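PDB 1C7N: cystalysin, which belongs to the class I and II aminotransferase family and holds pyridoxal-5'-phosphate in a pocket beside the central sheet of its alpha/beta fold. Local coordinates for residues Lys158-Lys163 / Leu194-Met199; Pro112-Ile117 / Asp162-Ala167; Leu198-Asp203 / Glu224-Lys229. One frame throughout, in Å; residues are numbered along the deposited sequence.

Contact 1. Residues Lys158-Lys163 / Leu194-Met199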
loop_
_atom_site.group_PDB
_atom_site.type_symbol
_atom_site.label_atom_id
_atom_site.label_comp_id
_atom_site.label_asym_id
_atom_site.label_seq_id
_atom_site.Cartn_x
_atom_site.Cartn_y
_atom_site.Cartn_z
ATOM N N LYS A 158 -6.488 -36.883 -3.646
ATOM C CA LYS A 158 -7.698 -36.997 -4.441
ATOM C C LYS A 158 -8.034 -35.649 -5.070
ATOM O O LYS A 158 -8.290 -35.562 -6.268
ATOM C CB LYS A 158 -8.864 -37.461 -3.568
ATOM C CG LYS A 158 -10.175 -37.594 -4.319
ATOM C CD LYS A 158 -11.271 -38.103 -3.407
ATOM C CE LYS A 158 -12.607 -38.169 -4.128
ATOM N NZ LYS A 158 -13.691 -38.636 -3.215
ATOM N N LEU A 159 -8.021 -34.599 -4.256
ATOM C CA LEU A 159 -8.337 -33.259 -4.739
ATOM C C LEU A 159 -7.348 -32.744 -5.779
ATOM O O LEU A 159 -7.732 -32.030 -6.700
ATOM C CB LEU A 159 -8.396 -32.276 -3.567
ATOM C CG LEU A 159 -9.475 -32.520 -2.507
ATOM C CD1 LEU A 159 -9.256 -31.583 -1.332
ATOM C CD2 LEU A 159 -10.857 -32.314 -3.120
ATOM N N SER A 160 -6.078 -33.104 -5.631
ATOM C CA SER A 160 -5.050 -32.655 -6.562
ATOM C C SER A 160 -5.260 -33.247 -7.949
ATOM O O SER A 160 -4.797 -32.693 -8.948
ATOM C CB SER A 160 -3.658 -33.049 -6.058
ATOM O OG SER A 160 -3.474 -34.451 -6.128
ATOM N N LYS A 161 -5.958 -34.373 -8.009
ATOM C CA LYS A 161 -6.222 -35.034 -9.278
ATOM C C LYS A 161 -7.353 -34.357 -10.046
ATOM O O LYS A 161 -7.537 -34.611 -11.236
ATOM C CB LYS A 161 -6.541 -36.512 -9.039
ATOM C CG LYS A 161 -5.321 -37.338 -8.641
ATOM C CD LYS A 161 -5.651 -38.356 -7.554
ATOM C CE LYS A 161 -6.777 -39.297 -7.961
ATOM N NZ LYS A 161 -7.171 -40.199 -6.838
ATOM N N ASP A 162 -8.106 -33.494 -9.366
ATOM C CA ASP A 162 -9.206 -32.770 -10.000
ATOM C C ASP A 162 -8.627 -31.613 -10.811
ATOM O O ASP A 162 -8.184 -30.605 -10.260
ATOM C CB ASP A 162 -10.175 -32.219 -8.951
ATOM C CG ASP A 162 -11.412 -31.584 -9.573
ATOM O OD1 ASP A 162 -11.379 -31.251 -10.779
ATOM O OD2 ASP A 162 -12.416 -31.405 -8.851
ATOM N N LYS A 163 -8.636 -31.784 -12.127
ATOM C CA LYS A 163 -8.124 -30.810 -13.081
ATOM C C LYS A 163 -8.598 -29.372 -12.877
ATOM O O LYS A 163 -7.864 -28.426 -13.176
ATOM C CB LYS A 163 -8.483 -31.267 -14.499
ATOM C CG LYS A 163 -9.906 -31.821 -14.623
ATOM C CD LYS A 163 -10.044 -33.179 -13.921
ATOM C CE LYS A 163 -11.500 -33.548 -13.680
ATOM N NZ LYS A 163 -11.630 -34.803 -12.876
ATOM N N LEU A 194 3.857 -32.140 -7.178
ATOM C CA LEU A 194 4.635 -32.381 -8.390
ATOM C C LEU A 194 3.971 -33.411 -9.304
ATOM O O LEU A 194 4.213 -33.431 -10.511
ATOM C CB LEU A 194 6.045 -32.851 -8.025
ATOM C CG LEU A 194 6.900 -31.883 -7.203
ATOM C CD1 LEU A 194 8.256 -32.512 -6.934
ATOM C CD2 LEU A 194 7.053 -30.562 -7.947
ATOM N N LYS A 195 3.132 -34.256 -8.711
ATOM C CA LYS A 195 2.400 -35.301 -9.422
ATOM C C LYS A 195 1.212 -34.742 -10.204
ATOM O O LYS A 195 0.723 -35.371 -11.147
ATOM C CB LYS A 195 1.905 -36.340 -8.415
ATOM C CG LYS A 195 0.711 -37.162 -8.867
ATOM C CD LYS A 195 0.018 -37.827 -7.675
ATOM C CE LYS A 195 -0.513 -36.791 -6.682
ATOM N NZ LYS A 195 -1.460 -35.815 -7.305
ATOM N N SER A 196 0.748 -33.563 -9.808
ATOM C CA SER A 196 -0.389 -32.925 -10.461
ATOM C C SER A 196 0.034 -31.617 -11.112
ATOM O O SER A 196 1.221 -31.306 -11.182
ATOM C CB SER A 196 -1.484 -32.646 -9.438
ATOM O OG SER A 196 -1.032 -31.706 -8.481
ATOM N N ASP A 197 -0.944 -30.850 -11.586
ATOM C CA ASP A 197 -0.658 -29.571 -12.221
ATOM C C ASP A 197 -0.933 -28.429 -11.250
ATOM O O ASP A 197 -1.112 -27.281 -11.660
ATOM C CB ASP A 197 -1.510 -29.382 -13.482
ATOM C CG ASP A 197 -1.254 -30.452 -14.528
ATOM O OD1 ASP A 197 -0.072 -30.790 -14.760
ATOM O OD2 ASP A 197 -2.235 -30.946 -15.126
ATOM N N LEU A 198 -0.968 -28.753 -9.960
ATOM C CA LEU A 198 -1.218 -27.751 -8.935
ATOM C C LEU A 198 -0.026 -26.833 -8.747
ATOM O O LEU A 198 1.125 -27.255 -8.816
ATOM C CB LEU A 198 -1.532 -28.410 -7.590
ATOM C CG LEU A 198 -2.910 -29.024 -7.342
ATOM C CD1 LEU A 198 -2.925 -29.670 -5.965
ATOM C CD2 LEU A 198 -3.985 -27.949 -7.438
ATOM N N MET A 199 -0.321 -25.563 -8.513
ATOM C CA MET A 199 0.708 -24.574 -8.271
ATOM C C MET A 199 0.788 -24.559 -6.749
ATOM O O MET A 199 -0.124 -25.052 -6.089
ATOM C CB MET A 199 0.233 -23.224 -8.808
ATOM C CG MET A 199 1.326 -22.212 -9.035
ATOM S SD MET A 199 0.707 -20.834 -10.018
ATOM C CE MET A 199 2.001 -19.634 -9.731
#
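Ser-160 and Ser-196 mark the closest approach of the two backbones, their CA atoms 6.1 Å apart, where the C-terminal parts of helices 153-160 and 183-195 come together. Ser-160 carries most of the contact. Its OG accepts from Lys-195 NZ at 2.7 Å and is also hydrogen-bonded to the carbonyl of Glu-157, one turn earlier in its own helix. The Lys-195 chain leaves its helix extended and then bends twice: chi3 of 61° turns CE and chi4 of 57° turns NZ back to the serine, and the ammonium also bonds to Ile-192 O. The helices precede neighbouring parallel strands, 165-171 and 199-203, of the mixed central sheet, and helix 183-195 is the crossover of the beta-alpha-beta unit linking the two. As the chain runs on from that helix, Ser-196 CB lies 3.3 Å from Ser-160 O. The Ser-196 hydroxyl turns back to its own helix, its one proton within bonding reach of the Ile-192 and Val-193 carbonyls, and receives a weak bond from Leu-198 N. Next to these polar groups, Leu-198 pushes one methyl tightly onto Ser-160, CD1 to CB 3.5 Å, while the leucine side chain also touches Ile-117 and Asn-165 of the sheet.

Contact 2. Residues Pro112-Ile117 / Asp162-Ala167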
loop_
_atom_site.group_PDB
_atom_site.type_symbol
_atom_site.label_atom_id
_atom_site.label_comp_id
_atom_site.label_asym_id
_atom_site.label_seq_id
_atom_site.Cartn_x
_atom_site.Cartn_y
_atom_site.Cartn_z
ATOM N N PRO A 112 -12.549 -17.447 -12.888
ATOM C CA PRO A 112 -13.771 -17.758 -12.146
ATOM C C PRO A 112 -14.172 -19.210 -12.399
ATOM O O PRO A 112 -14.069 -19.702 -13.524
ATOM C CB PRO A 112 -14.776 -16.758 -12.712
ATOM C CG PRO A 112 -13.912 -15.557 -12.987
ATOM C CD PRO A 112 -12.690 -16.184 -13.635
ATOM N N GLY A 113 -14.609 -19.897 -11.350
ATOM C CA GLY A 113 -14.999 -21.284 -11.500
ATOM C C GLY A 113 -13.887 -22.239 -11.114
ATOM O O GLY A 113 -14.152 -23.372 -10.712
ATOM N N ASP A 114 -12.639 -21.791 -11.242
ATOM C CA ASP A 114 -11.493 -22.622 -10.881
ATOM C C ASP A 114 -11.488 -22.896 -9.383
ATOM O O ASP A 114 -11.962 -22.081 -8.591
ATOM C CB ASP A 114 -10.174 -21.935 -11.254
ATOM C CG ASP A 114 -9.897 -21.959 -12.742
ATOM O OD1 ASP A 114 -8.833 -21.447 -13.149
ATOM O OD2 ASP A 114 -10.739 -22.488 -13.502
ATOM N N GLY A 115 -10.949 -24.045 -8.998
ATOM C CA GLY A 115 -10.886 -24.381 -7.590
ATOM C C GLY A 115 -9.511 -24.106 -7.008
ATOM O O GLY A 115 -8.501 -24.189 -7.708
ATOM N N VAL A 116 -9.484 -23.745 -5.730
ATOM C CA VAL A 116 -8.246 -23.484 -5.001
ATOM C C VAL A 116 -8.334 -24.283 -3.704
ATOM O O VAL A 116 -9.296 -24.146 -2.945
ATOM C CB VAL A 116 -8.073 -21.992 -4.653
ATOM C CG1 VAL A 116 -6.846 -21.809 -3.762
ATOM C CG2 VAL A 116 -7.918 -21.179 -5.925
ATOM N N ILE A 117 -7.330 -25.116 -3.459
ATOM C CA ILE A 117 -7.311 -25.957 -2.270
ATOM C C ILE A 117 -6.652 -25.308 -1.060
ATOM O O ILE A 117 -5.543 -24.772 -1.147
ATOM C CB ILE A 117 -6.599 -27.292 -2.561
ATOM C CG1 ILE A 117 -7.381 -28.068 -3.626
ATOM C CG2 ILE A 117 -6.475 -28.113 -1.283
ATOM C CD1 ILE A 117 -6.641 -29.268 -4.171
ATOM N N ASP A 162 -8.106 -33.494 -9.366
ATOM C CA ASP A 162 -9.206 -32.770 -10.000
ATOM C C ASP A 162 -8.627 -31.613 -10.811
ATOM O O ASP A 162 -8.184 -30.605 -10.260
ATOM C CB ASP A 162 -10.175 -32.219 -8.951
ATOM C CG ASP A 162 -11.412 -31.584 -9.573
ATOM O OD1 ASP A 162 -11.379 -31.251 -10.779
ATOM O OD2 ASP A 162 -12.416 -31.405 -8.851
ATOM N N LYS A 163 -8.636 -31.784 -12.127
ATOM C CA LYS A 163 -8.124 -30.810 -13.081
ATOM C C LYS A 163 -8.598 -29.372 -12.877
ATOM O O LYS A 163 -7.864 -28.426 -13.176
ATOM C CB LYS A 163 -8.483 -31.267 -14.499
ATOM C CG LYS A 163 -9.906 -31.821 -14.623
ATOM C CD LYS A 163 -10.044 -33.179 -13.921
ATOM C CE LYS A 163 -11.500 -33.548 -13.680
ATOM N NZ LYS A 163 -11.630 -34.803 -12.876
ATOM N N ASN A 164 -9.818 -29.201 -12.377
ATOM C CA ASN A 164 -10.347 -27.857 -12.166
ATOM C C ASN A 164 -9.621 -27.122 -11.044
ATOM O O ASN A 164 -9.636 -25.890 -10.989
ATOM C CB ASN A 164 -11.842 -27.905 -11.860
ATOM C CG ASN A 164 -12.478 -26.526 -11.882
ATOM O OD1 ASN A 164 -12.392 -25.806 -12.880
ATOM N ND2 ASN A 164 -13.118 -26.150 -10.779
ATOM N N ASN A 165 -8.997 -27.876 -10.147
ATOM C CA ASN A 165 -8.258 -27.276 -9.045
ATOM C C ASN A 165 -6.922 -26.827 -9.607
ATOM O O ASN A 165 -6.177 -27.621 -10.180
ATOM C CB ASN A 165 -8.087 -28.286 -7.908
ATOM C CG ASN A 165 -9.419 -28.723 -7.330
ATOM O OD1 ASN A 165 -10.389 -27.966 -7.354
ATOM N ND2 ASN A 165 -9.474 -29.938 -6.797
ATOM N N LYS A 166 -6.627 -25.541 -9.450
ATOM C CA LYS A 166 -5.407 -24.974 -10.001
ATOM C C LYS A 166 -4.256 -24.755 -9.039
ATOM O O LYS A 166 -3.117 -24.594 -9.473
ATOM C CB LYS A 166 -5.741 -23.650 -10.694
ATOM C CG LYS A 166 -6.882 -23.765 -11.698
ATOM C CD LYS A 166 -6.557 -24.784 -12.781
ATOM C CE LYS A 166 -7.738 -25.005 -13.710
ATOM N NZ LYS A 166 -7.411 -25.978 -14.792
ATOM N N ALA A 167 -4.530 -24.752 -7.740
ATOM C CA ALA A 167 -3.458 -24.528 -6.782
ATOM C C ALA A 167 -3.794 -24.907 -5.351
ATOM O O ALA A 167 -4.957 -25.092 -4.985
ATOM C CB ALA A 167 -3.023 -23.059 -6.828
#
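The carbonyl oxygen of Gly-115 is held by two groups of the neighbouring strand: Lys-166 N donates to Gly-115 O at 2.9 Å, and CA of Asn-165 adds a C-H...O contact to the same O at 3.4 Å. This is the start of the parallel pairing between strands 115-118 and 165-171 in the seven-stranded mixed sheet. Gly-115 pairs with Asn-165, its N bonding to Asn-164 O at 3.0 Å. Beyond it the register slips by a residue. Lys-166, with psi of -17°, departs from the extended course, and Ile-117 N finds Ala-167 O at 2.8 Å, while Lys-166 O turns to Met-199 N of strand 199-203. Ala-167 N is left buried without a partner.

Before the strands begin, Asn-164 extends the ladder with its side chain. CG stands anti to the backbone N (chi1 -170°), and ND2 donates to Gly-113 O at 3.0 Å in an almost straight bond lying in the amide plane. Asn-164 sits within a type I turn from Asp-162 to Asn-165, closed by Asn-165 N to Asp-162 O, with Asp-162 OD1 accepting from Asn-164 N in an Asx turn. Lys-166 runs its methylenes past the carboxylate of Asp-114, which forms a salt bridge with Lys-111, whereas the lysine's own NZ bonds to Lys-163 O. On the face where Gly-115 has no side chain, Asn-165 OD1 settles 3.6 Å from Gly-115 CA; its ND2, hydrogen-bonded to Leu-159 O, meets Ile-117 CD1 at 3.9 Å.

Contact 3. Residues Leu198-Asp203 / Glu224-Lys229. With PLP (pyridoxal-5'-phosphate), chain I.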
loop_
_atom_site.group_PDB
_atom_site.type_symbol
_atom_site.label_atom_id
_atom_site.label_comp_id
_atom_site.label_asym_id
_atom_site.label_seq_id
_atom_site.Cartn_x
_atom_site.Cartn_y
_atom_site.Cartn_z
ATOM N N LEU A 198 -0.968 -28.753 -9.960
ATOM C CA LEU A 198 -1.218 -27.751 -8.935
ATOM C C LEU A 198 -0.026 -26.833 -8.747
ATOM O O LEU A 198 1.125 -27.255 -8.816
ATOM C CB LEU A 198 -1.532 -28.410 -7.590
ATOM C CG LEU A 198 -2.910 -29.024 -7.342
ATOM C CD1 LEU A 198 -2.925 -29.670 -5.965
ATOM C CD2 LEU A 198 -3.985 -27.949 -7.438
ATOM N N MET A 199 -0.321 -25.563 -8.513
ATOM C CA MET A 199 0.708 -24.574 -8.271
ATOM C C MET A 199 0.788 -24.559 -6.749
ATOM O O MET A 199 -0.124 -25.052 -6.089
ATOM C CB MET A 199 0.233 -23.224 -8.808
ATOM C CG MET A 199 1.326 -22.212 -9.035
ATOM S SD MET A 199 0.707 -20.834 -10.018
ATOM C CE MET A 199 2.001 -19.634 -9.731
ATOM N N LEU A 200 1.865 -24.027 -6.181
ATOM C CA LEU A 200 1.972 -23.967 -4.725
ATOM C C LEU A 200 2.099 -22.532 -4.225
ATOM O O LEU A 200 3.052 -21.831 -4.567
ATOM C CB LEU A 200 3.175 -24.774 -4.219
ATOM C CG LEU A 200 3.417 -24.651 -2.706
ATOM C CD1 LEU A 200 2.250 -25.277 -1.942
ATOM C CD2 LEU A 200 4.715 -25.327 -2.326
ATOM N N TRP A 201 1.128 -22.103 -3.422
ATOM C CA TRP A 201 1.139 -20.765 -2.843
ATOM C C TRP A 201 1.314 -20.980 -1.341
ATOM O O TRP A 201 0.350 -21.272 -0.636
ATOM C CB TRP A 201 -0.183 -20.035 -3.108
ATOM C CG TRP A 201 -0.593 -19.973 -4.556
ATOM C CD1 TRP A 201 0.213 -20.113 -5.654
ATOM C CD2 TRP A 201 -1.913 -19.733 -5.058
ATOM N NE1 TRP A 201 -0.524 -19.977 -6.805
ATOM C CE2 TRP A 201 -1.833 -19.744 -6.470
ATOM C CE3 TRP A 201 -3.159 -19.511 -4.452
ATOM C CZ2 TRP A 201 -2.947 -19.543 -7.283
ATOM C CZ3 TRP A 201 -4.268 -19.312 -5.259
ATOM C CH2 TRP A 201 -4.155 -19.328 -6.662
ATOM N N SER A 202 2.545 -20.837 -0.864
ATOM C CA SER A 202 2.859 -21.052 0.543
ATOM C C SER A 202 2.990 -19.774 1.369
ATOM O O SER A 202 3.921 -18.981 1.170
ATOM C CB SER A 202 4.145 -21.870 0.655
ATOM O OG SER A 202 4.359 -22.304 1.983
ATOM N N ASP A 203 2.050 -19.584 2.294
ATOM C CA ASP A 203 2.042 -18.415 3.171
ATOM C C ASP A 203 2.832 -18.772 4.425
ATOM O O ASP A 203 2.363 -19.530 5.280
ATOM C CB ASP A 203 0.599 -18.032 3.527
ATOM C CG ASP A 203 0.506 -16.782 4.397
ATOM O OD1 ASP A 203 -0.618 -16.239 4.542
ATOM O OD2 ASP A 203 1.541 -16.343 4.948
ATOM N N GLU A 224 13.931 -28.056 -6.030
ATOM C CA GLU A 224 13.998 -26.992 -7.024
ATOM C C GLU A 224 12.863 -27.029 -8.039
ATOM O O GLU A 224 12.417 -25.981 -8.510
ATOM C CB GLU A 224 15.346 -27.027 -7.749
ATOM C CG GLU A 224 16.509 -26.471 -6.936
ATOM C CD GLU A 224 16.266 -25.043 -6.465
ATOM O OE1 GLU A 224 15.465 -24.328 -7.107
ATOM O OE2 GLU A 224 16.883 -24.628 -5.461
ATOM N N GLN A 225 12.395 -28.226 -8.381
ATOM C CA GLN A 225 11.297 -28.341 -9.332
ATOM C C GLN A 225 10.010 -27.854 -8.681
ATOM O O GLN A 225 9.138 -27.300 -9.352
ATOM C CB GLN A 225 11.133 -29.783 -9.820
ATOM C CG GLN A 225 12.165 -30.203 -10.859
ATOM C CD GLN A 225 13.549 -30.381 -10.270
ATOM O OE1 GLN A 225 13.787 -31.303 -9.485
ATOM N NE2 GLN A 225 14.473 -29.494 -10.640
ATOM N N LEU A 226 9.887 -28.069 -7.375
ATOM C CA LEU A 226 8.710 -27.598 -6.654
ATOM C C LEU A 226 8.801 -26.072 -6.650
ATOM O O LEU A 226 7.823 -25.380 -6.935
ATOM C CB LEU A 226 8.697 -28.127 -5.215
ATOM C CG LEU A 226 7.562 -27.620 -4.317
ATOM C CD1 LEU A 226 6.211 -28.109 -4.845
ATOM C CD2 LEU A 226 7.783 -28.105 -2.896
ATOM N N ALA A 227 9.993 -25.561 -6.349
ATOM C CA ALA A 227 10.235 -24.119 -6.316
ATOM C C ALA A 227 9.912 -23.472 -7.662
ATOM O O ALA A 227 9.560 -22.295 -7.722
ATOM C CB ALA A 227 11.692 -23.835 -5.942
ATOM N N ASP A 228 10.045 -24.248 -8.735
ATOM C CA ASP A 228 9.765 -23.762 -10.086
ATOM C C ASP A 228 8.302 -23.351 -10.270
ATOM O O ASP A 228 7.984 -22.563 -11.157
ATOM C CB ASP A 228 10.121 -24.837 -11.120
ATOM C CG ASP A 228 11.616 -24.934 -11.378
ATOM O OD1 ASP A 228 12.042 -25.941 -11.988
ATOM O OD2 ASP A 228 12.362 -24.010 -10.988
ATOM N N LYS A 229 7.410 -23.889 -9.445
ATOM C CA LYS A 229 6.004 -23.523 -9.553
ATOM C C LYS A 229 5.395 -23.118 -8.212
ATOM O O LYS A 229 4.208 -23.322 -7.965
ATOM C CB LYS A 229 5.192 -24.661 -10.182
ATOM C CG LYS A 229 5.136 -25.956 -9.391
ATOM C CD LYS A 229 4.175 -26.916 -10.080
ATOM C CE LYS A 229 3.960 -28.192 -9.290
ATOM N NZ LYS A 229 2.870 -29.013 -9.911
HETATM N N1 PLP I . -1.314 -14.665 6.488
HETATM C C2 PLP I . -1.587 -15.238 7.746
HETATM C C2A PLP I . -1.663 -16.754 7.759
HETATM C C3 PLP I . -1.660 -14.311 8.878
HETATM O O3 PLP I . -2.032 -14.900 10.016
HETATM C C4 PLP I . -1.410 -12.933 8.671
HETATM C C4A PLP I . -1.377 -11.989 9.787
HETATM C C5 PLP I . -1.095 -12.466 7.284
HETATM C C6 PLP I . -1.082 -13.337 6.233
HETATM C C5A PLP I . -0.479 -11.074 7.176
HETATM O O4P PLP I . -1.014 -10.081 6.395
HETATM P P PLP I . -0.097 -8.738 6.374
HETATM O O1P PLP I . -1.013 -7.755 5.803
HETATM O O2P PLP I . 1.099 -9.000 5.476
HETATM O O3P PLP I . 0.327 -8.380 7.732
#
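Lys-229 reaches back beside the start of strand 199-203 and bonds to it at two places, with Met-199 between them. Its CG lies between the backbone N and the carbonyl carbon (chi1 64°); from there the chain runs out extended, and NZ donates to Leu-198 O at 2.7 Å. The ammonium has a second acceptor in Val-193 O, at the preceding helix. At the other end of the residue, Lys-229 O receives Leu-200 N at 3.0 Å, and Met-199 CG packs 3.3 Å from the same oxygen. These bonds open the parallel pairing of strands 199-203 and 230-234, which with the short helix 224-227 make a beta-alpha-beta unit of the central sheet. Leu-200 points toward the helix, where its side chain and that of Leu-226 cross obliquely, CD2 to CD1 4.0 Å; Phe-219 touches both leucines. Trp-201 is directed the other way and packs on helix 98-109. There the extended Met-199 chain brings its sulfur into the plane of the indole at the ring edge, and Trp-201 NE1 makes a weak hydrogen bond to Met-199 SD at 3.5 Å. At the far end of the strand Asp-203 OD1 lies 2.6 Å from N1 of pyridoxal-5'-phosphate, the aspartate-to-pyridine pairing characteristic of this fold family, while OD2 accepts from Ile-205 N.

The three contacts cluster at one end of the central sheet. Contact 2 joins strands 115-118 and 165-171; contact 3 ties strand 199-203, next in the sheet, to the link leading into strand 230-234. Along the chain contact 2 closes before contact 3 opens, their centres about 15 Å apart. Contact 1, between the ends of helices 153-160 and 183-195, overlaps both: it shares Asp-162 and Lys-163 with contact 2, about 9 Å away between centres, and Leu-198 and Met-199 with contact 3, about 12 Å away. The contacts gather where these strands start, at the strand ends away from the cofactor; strands 165-171 and 199-203 both run to its pocket, ending in Cys-171 and Asp-203.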